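Local coordinates for ribosomal RNA small subunit methyltransferase D (PDB 2IFT), which probably methylates the N2 atom of guanine 966 in 16S ribosomal RNA of the assembled 30S particle, with S-adenosyl-L-methionine as methyl donor, at residues S112-L117 with A140-S145; V79-L84 with N90-N95. All blocks are in the same frame, centred on the assembly; numbering follows the deposited sequence.

Interaction 1: residues S112-L117 with A140-S145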
loop_
_atom_site.group_PDB
_atom_site.type_symbol
_atom_site.label_atom_id
_atom_site.label_comp_id
_atom_site.label_asym_id
_atom_site.label_seq_id
_atom_site.Cartn_x
_atom_site.Cartn_y
_atom_site.Cartn_z
ATOM N N SER A 112 -7.831 -4.152 -10.802
ATOM C CA SER A 112 -7.414 -5.087 -9.774
ATOM C C SER A 112 -5.901 -5.096 -9.913
ATOM O O SER A 112 -5.385 -5.093 -11.036
ATOM C CB SER A 112 -7.927 -6.490 -10.075
ATOM O OG SER A 112 -7.188 -7.442 -9.325
ATOM N N SER A 113 -5.186 -5.107 -8.796
ATOM C CA SER A 113 -3.733 -5.130 -8.866
ATOM C C SER A 113 -3.243 -6.433 -9.481
ATOM O O SER A 113 -2.143 -6.497 -10.031
ATOM C CB SER A 113 -3.127 -4.958 -7.477
ATOM O OG SER A 113 -2.945 -3.585 -7.183
ATOM N N LEU A 114 -4.059 -7.474 -9.392
ATOM C CA LEU A 114 -3.675 -8.763 -9.949
ATOM C C LEU A 114 -3.462 -8.668 -11.455
ATOM O O LEU A 114 -2.674 -9.425 -12.020
ATOM C CB LEU A 114 -4.741 -9.815 -9.627
ATOM C CG LEU A 114 -4.883 -10.073 -8.120
ATOM C CD1 LEU A 114 -6.014 -11.058 -7.858
ATOM C CD2 LEU A 114 -3.563 -10.607 -7.570
ATOM N N ASP A 115 -4.158 -7.744 -12.110
ATOM C CA ASP A 115 -3.994 -7.596 -13.550
ATOM C C ASP A 115 -3.153 -6.381 -13.891
ATOM O O ASP A 115 -2.332 -6.432 -14.805
ATOM C CB ASP A 115 -5.354 -7.522 -14.266
ATOM C CG ASP A 115 -6.048 -8.880 -14.337
ATOM O OD1 ASP A 115 -5.362 -9.884 -14.623
ATOM O OD2 ASP A 115 -7.274 -8.948 -14.118
ATOM N N PHE A 116 -3.352 -5.294 -13.154
ATOM C CA PHE A 116 -2.590 -4.071 -13.379
ATOM C C PHE A 116 -1.081 -4.337 -13.318
ATOM O O PHE A 116 -0.324 -3.858 -14.160
ATOM C CB PHE A 116 -2.971 -3.016 -12.326
ATOM C CG PHE A 116 -2.019 -1.842 -12.249
ATOM C CD1 PHE A 116 -1.085 -1.752 -11.221
ATOM C CD2 PHE A 116 -2.093 -0.804 -13.172
ATOM C CE1 PHE A 116 -0.242 -0.634 -11.105
ATOM C CE2 PHE A 116 -1.255 0.318 -13.070
ATOM C CZ PHE A 116 -0.329 0.399 -12.031
ATOM N N LEU A 117 -0.664 -5.107 -12.314
ATOM C CA LEU A 117 0.743 -5.430 -12.107
ATOM C C LEU A 117 1.350 -6.426 -13.103
ATOM O O LEU A 117 2.535 -6.714 -13.023
ATOM C CB LEU A 117 0.954 -5.949 -10.672
ATOM C CG LEU A 117 0.654 -4.999 -9.501
ATOM C CD1 LEU A 117 0.833 -5.745 -8.191
ATOM C CD2 LEU A 117 1.585 -3.786 -9.546
ATOM N N ALA A 140 -2.323 -12.017 -2.069
ATOM C CA ALA A 140 -1.148 -11.249 -1.691
ATOM C C ALA A 140 0.079 -11.915 -2.322
ATOM O O ALA A 140 0.993 -11.237 -2.777
ATOM C CB ALA A 140 -1.012 -11.201 -0.166
ATOM N N GLU A 141 0.082 -13.246 -2.358
ATOM C CA GLU A 141 1.195 -13.990 -2.938
ATOM C C GLU A 141 1.309 -13.701 -4.435
ATOM O O GLU A 141 2.409 -13.486 -4.956
ATOM C CB GLU A 141 1.005 -15.482 -2.702
ATOM N N GLN A 142 0.175 -13.699 -5.124
ATOM C CA GLN A 142 0.172 -13.411 -6.557
ATOM C C GLN A 142 0.730 -12.004 -6.830
ATOM O O GLN A 142 1.540 -11.804 -7.742
ATOM C CB GLN A 142 -1.250 -13.523 -7.112
ATOM C CG GLN A 142 -1.837 -14.938 -7.078
ATOM C CD GLN A 142 -3.290 -14.979 -7.545
ATOM O OE1 GLN A 142 -3.611 -14.534 -8.656
ATOM N NE2 GLN A 142 -4.177 -15.513 -6.698
ATOM N N ALA A 143 0.301 -11.031 -6.031
ATOM C CA ALA A 143 0.760 -9.659 -6.188
ATOM C C ALA A 143 2.267 -9.550 -5.958
ATOM O O ALA A 143 2.967 -8.852 -6.704
ATOM C CB ALA A 143 0.023 -8.750 -5.220
ATOM N N ILE A 144 2.755 -10.239 -4.924
ATOM C CA ILE A 144 4.177 -10.218 -4.603
ATOM C C ILE A 144 4.952 -10.646 -5.836
ATOM O O ILE A 144 5.857 -9.950 -6.294
ATOM C CB ILE A 144 4.525 -11.209 -3.455
ATOM C CG1 ILE A 144 3.782 -10.824 -2.178
ATOM C CG2 ILE A 144 6.025 -11.225 -3.217
ATOM C CD1 ILE A 144 4.047 -9.427 -1.717
ATOM N N SER A 145 4.583 -11.807 -6.360
ATOM C CA SER A 145 5.226 -12.356 -7.534
ATOM C C SER A 145 5.282 -11.350 -8.678
ATOM O O SER A 145 6.323 -11.169 -9.295
ATOM C CB SER A 145 4.490 -13.619 -7.985
ATOM O OG SER A 145 4.745 -13.874 -9.357
#
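The amide of Q142 turns one face to L114, whose CD2 methyl stands over that face, 4.1 Å from OE1. At its nitrogen end, NE2 makes weak hydrogen bonds to the carbonyls of F137 and N138, just ahead of the helix. The nearer touch is aliphatic: L114 CD2 comes within 3.8 Å of Q142 CB, and it also approaches A143 N. Glutamine suits this exposed border because its methylene root gives leucine an apolar surface while its amide can meet polar neighbours. In L114, CG lies anti to the carbonyl carbon (chi1 -64°) and the chain stays extended to one methyl (chi2 176°); the two torsions together bring CD2 to Q142.

Deeper in, L117 sends CD1 to A143, 4.3 Å from its CB and 4.1 Å from its O. The small side chain of A143 lets the backbones come close, with CA atoms of L114 and A143 5.9 Å apart. These residues join two helices of a Rossmann-like class I methyltransferase fold: the short helix 113-116, which follows strand 106-109, and helix 139-149, which lies against strands 126-131 and 157-164 through A140, A143 and I144. L117 also reaches L146 and L147, so its buried leucine side chain extends the apolar seam along helix 139-149.

The short helix is fixed from its first turn. S112 is its N-cap, with OG accepting from L114 N at 3.1 Å and a bent angle of 142°, while S112 O receives both D115 N and F116 N. S113 OG is hydrogen-bonded to G60 O. L117 O, just past the helix, accepts from the side chains of N150 and W152.

Interaction 2: residues V79-L84 with N90-N95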
loop_
_atom_site.group_PDB
_atom_site.type_symbol
_atom_site.label_atom_id
_atom_site.label_comp_id
_atom_site.label_asym_id
_atom_site.label_seq_id
_atom_site.Cartn_x
_atom_site.Cartn_y
_atom_site.Cartn_z
ATOM N N VAL A 79 1.023 8.799 -4.017
ATOM C CA VAL A 79 0.321 7.578 -3.682
ATOM C C VAL A 79 -0.606 7.258 -4.846
ATOM O O VAL A 79 -1.319 8.126 -5.346
ATOM C CB VAL A 79 -0.524 7.725 -2.405
ATOM C CG1 VAL A 79 -1.278 6.437 -2.138
ATOM C CG2 VAL A 79 0.368 8.069 -1.228
ATOM N N THR A 80 -0.554 6.012 -5.292
ATOM C CA THR A 80 -1.393 5.540 -6.373
ATOM C C THR A 80 -2.304 4.503 -5.732
ATOM O O THR A 80 -1.829 3.604 -5.030
ATOM C CB THR A 80 -0.558 4.877 -7.465
ATOM O OG1 THR A 80 0.361 5.836 -7.991
ATOM C CG2 THR A 80 -1.444 4.359 -8.587
ATOM N N PHE A 81 -3.609 4.652 -5.946
ATOM C CA PHE A 81 -4.591 3.732 -5.387
ATOM C C PHE A 81 -5.150 2.815 -6.471
ATOM O O PHE A 81 -5.648 3.291 -7.486
ATOM C CB PHE A 81 -5.769 4.493 -4.765
ATOM C CG PHE A 81 -5.376 5.510 -3.724
ATOM C CD1 PHE A 81 -4.813 6.732 -4.096
ATOM C CD2 PHE A 81 -5.623 5.269 -2.375
ATOM C CE1 PHE A 81 -4.509 7.702 -3.133
ATOM C CE2 PHE A 81 -5.321 6.228 -1.410
ATOM C CZ PHE A 81 -4.766 7.446 -1.788
ATOM N N LEU A 82 -5.047 1.506 -6.255
ATOM C CA LEU A 82 -5.580 0.525 -7.191
ATOM C C LEU A 82 -6.860 -0.048 -6.596
ATOM O O LEU A 82 -6.864 -0.573 -5.477
ATOM C CB LEU A 82 -4.567 -0.598 -7.436
ATOM C CG LEU A 82 -3.736 -0.430 -8.712
ATOM C CD1 LEU A 82 -4.643 -0.561 -9.936
ATOM C CD2 LEU A 82 -3.044 0.926 -8.707
ATOM N N GLU A 83 -7.951 0.060 -7.338
ATOM C CA GLU A 83 -9.238 -0.421 -6.848
ATOM C C GLU A 83 -10.136 -0.898 -7.984
ATOM O O GLU A 83 -10.458 -0.133 -8.881
ATOM C CB GLU A 83 -9.926 0.700 -6.059
ATOM C CG GLU A 83 -11.266 0.322 -5.473
ATOM C CD GLU A 83 -11.211 -0.975 -4.695
ATOM O OE1 GLU A 83 -10.432 -1.051 -3.714
ATOM O OE2 GLU A 83 -11.952 -1.915 -5.068
ATOM N N LEU A 84 -10.530 -2.169 -7.917
ATOM C CA LEU A 84 -11.379 -2.810 -8.923
ATOM C C LEU A 84 -12.827 -2.319 -8.891
ATOM O O LEU A 84 -13.409 -1.999 -9.928
ATOM C CB LEU A 84 -11.392 -4.327 -8.710
ATOM C CG LEU A 84 -11.641 -5.227 -9.926
ATOM C CD1 LEU A 84 -12.223 -6.546 -9.462
ATOM C CD2 LEU A 84 -12.571 -4.563 -10.913
ATOM N N ASN A 90 -14.722 5.496 -6.815
ATOM C CA ASN A 90 -15.281 6.846 -6.913
ATOM C C ASN A 90 -15.199 7.521 -5.553
ATOM O O ASN A 90 -14.917 8.714 -5.455
ATOM C CB ASN A 90 -16.745 6.822 -7.357
ATOM C CG ASN A 90 -16.925 6.285 -8.757
ATOM O OD1 ASN A 90 -16.118 6.555 -9.652
ATOM N ND2 ASN A 90 -17.999 5.530 -8.962
ATOM N N GLN A 91 -15.457 6.753 -4.502
ATOM C CA GLN A 91 -15.388 7.292 -3.153
ATOM C C GLN A 91 -13.978 7.843 -2.930
ATOM O O GLN A 91 -13.810 8.970 -2.464
ATOM C CB GLN A 91 -15.700 6.192 -2.140
ATOM C CG GLN A 91 -15.732 6.646 -0.689
ATOM C CD GLN A 91 -16.799 7.694 -0.411
ATOM O OE1 GLN A 91 -17.818 7.771 -1.105
ATOM N NE2 GLN A 91 -16.578 8.498 0.622
ATOM N N LEU A 92 -12.968 7.048 -3.281
ATOM C CA LEU A 92 -11.583 7.481 -3.127
ATOM C C LEU A 92 -11.378 8.830 -3.813
ATOM O O LEU A 92 -10.870 9.764 -3.211
ATOM C CB LEU A 92 -10.621 6.449 -3.727
ATOM C CG LEU A 92 -10.438 5.111 -2.999
ATOM C CD1 LEU A 92 -9.501 4.220 -3.803
ATOM C CD2 LEU A 92 -9.876 5.336 -1.603
ATOM N N LYS A 93 -11.777 8.926 -5.075
ATOM C CA LYS A 93 -11.631 10.171 -5.816
ATOM C C LYS A 93 -12.340 11.312 -5.109
ATOM O O LYS A 93 -11.835 12.434 -5.051
ATOM C CB LYS A 93 -12.203 10.025 -7.216
ATOM C CG LYS A 93 -11.360 9.202 -8.152
ATOM C CD LYS A 93 -12.089 9.038 -9.465
ATOM C CE LYS A 93 -11.309 8.194 -10.439
ATOM N NZ LYS A 93 -12.116 7.967 -11.675
ATOM N N LYS A 94 -13.513 11.018 -4.566
ATOM C CA LYS A 94 -14.287 12.024 -3.865
ATOM C C LYS A 94 -13.529 12.521 -2.640
ATOM O O LYS A 94 -13.532 13.716 -2.350
ATOM C CB LYS A 94 -15.648 11.457 -3.461
ATOM C CG LYS A 94 -16.550 12.459 -2.760
ATOM C CD LYS A 94 -17.980 11.940 -2.673
ATOM C CE LYS A 94 -18.880 12.870 -1.854
ATOM N NZ LYS A 94 -18.559 12.828 -0.390
ATOM N N ASN A 95 -12.878 11.612 -1.919
ATOM C CA ASN A 95 -12.119 12.019 -0.743
ATOM C C ASN A 95 -10.853 12.774 -1.138
ATOM O O ASN A 95 -10.455 13.710 -0.458
ATOM C CB ASN A 95 -11.768 10.810 0.123
ATOM C CG ASN A 95 -12.953 10.308 0.917
ATOM O OD1 ASN A 95 -13.781 11.097 1.370
ATOM N ND2 ASN A 95 -13.037 8.999 1.106
#
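L92 reaches from helix 86-98 to strand 78-82, and within these two segments every contact passes through its side chain. Its CB points toward the strand but stops short of close contact. CG, placed anti to the carbonyl carbon (chi1 -71°), carries the two methyls onward. CD1 goes furthest, settling 3.9 Å from F81 CB and 4.2 Å from E83 CB, and it approaches the F81 ring obliquely. CD2 also faces the ring, 4.3 Å from F81 CD2. One methyl, CD1, therefore meets two residues whose side chains leave the same side of the strand, and leucine is long enough to bring it there. A62, in a nearby loop, also touches L92.

F81 is buried between the strand and helix 86-98. V79 CG1 lies over one face of its ring, 3.6 Å above the plane and offset toward the rim, while the ring of F69 meets it with planes inclined at about 45°. L72 and L96 add further apolar neighbours.

The contact belongs to the beta-alpha-beta unit formed by strand 78-82, helix 86-98 and strand 106-109, within the Rossmann-like sheet. E83 follows the C-terminal end of the second strand in topological order, where class I methyltransferases commonly carry an acidic residue that binds the ribose of S-adenosylmethionine; its place is consistent with such a role. Its CB rests on L92, whereas its carboxylate is held by backbone amides, OE1 by G63 N and OE2 by D85 N.

Between strand and helix the touching atoms are all carbon, so the fit depends on shape and on the exclusion of water rather than on directed bonds, and the polar end of E83 is oriented by the adjoining loops instead.

How the interactions relate
From the N terminus, the chain first forms interaction 2, where helix 86-98 folds back on strand 78-82 after a short turn. It then runs through strand 106-109 before opening interaction 1, whose larger loop contains strand 126-131 and closes at helix 139-149. The two loops are in series, neither nested nor crossed, and their centres lie about 17 Å apart. They nevertheless meet: L82, pointing away from helix 86-98, packs its CB 3.4 Å from S113 OG and its CD1 3.7 Å from F116 CG, while L84 touches S112. Strand 78-82 thus links helix 86-98 to the short helix 113-116, and interaction 1 carries the connection on to helix 139-149.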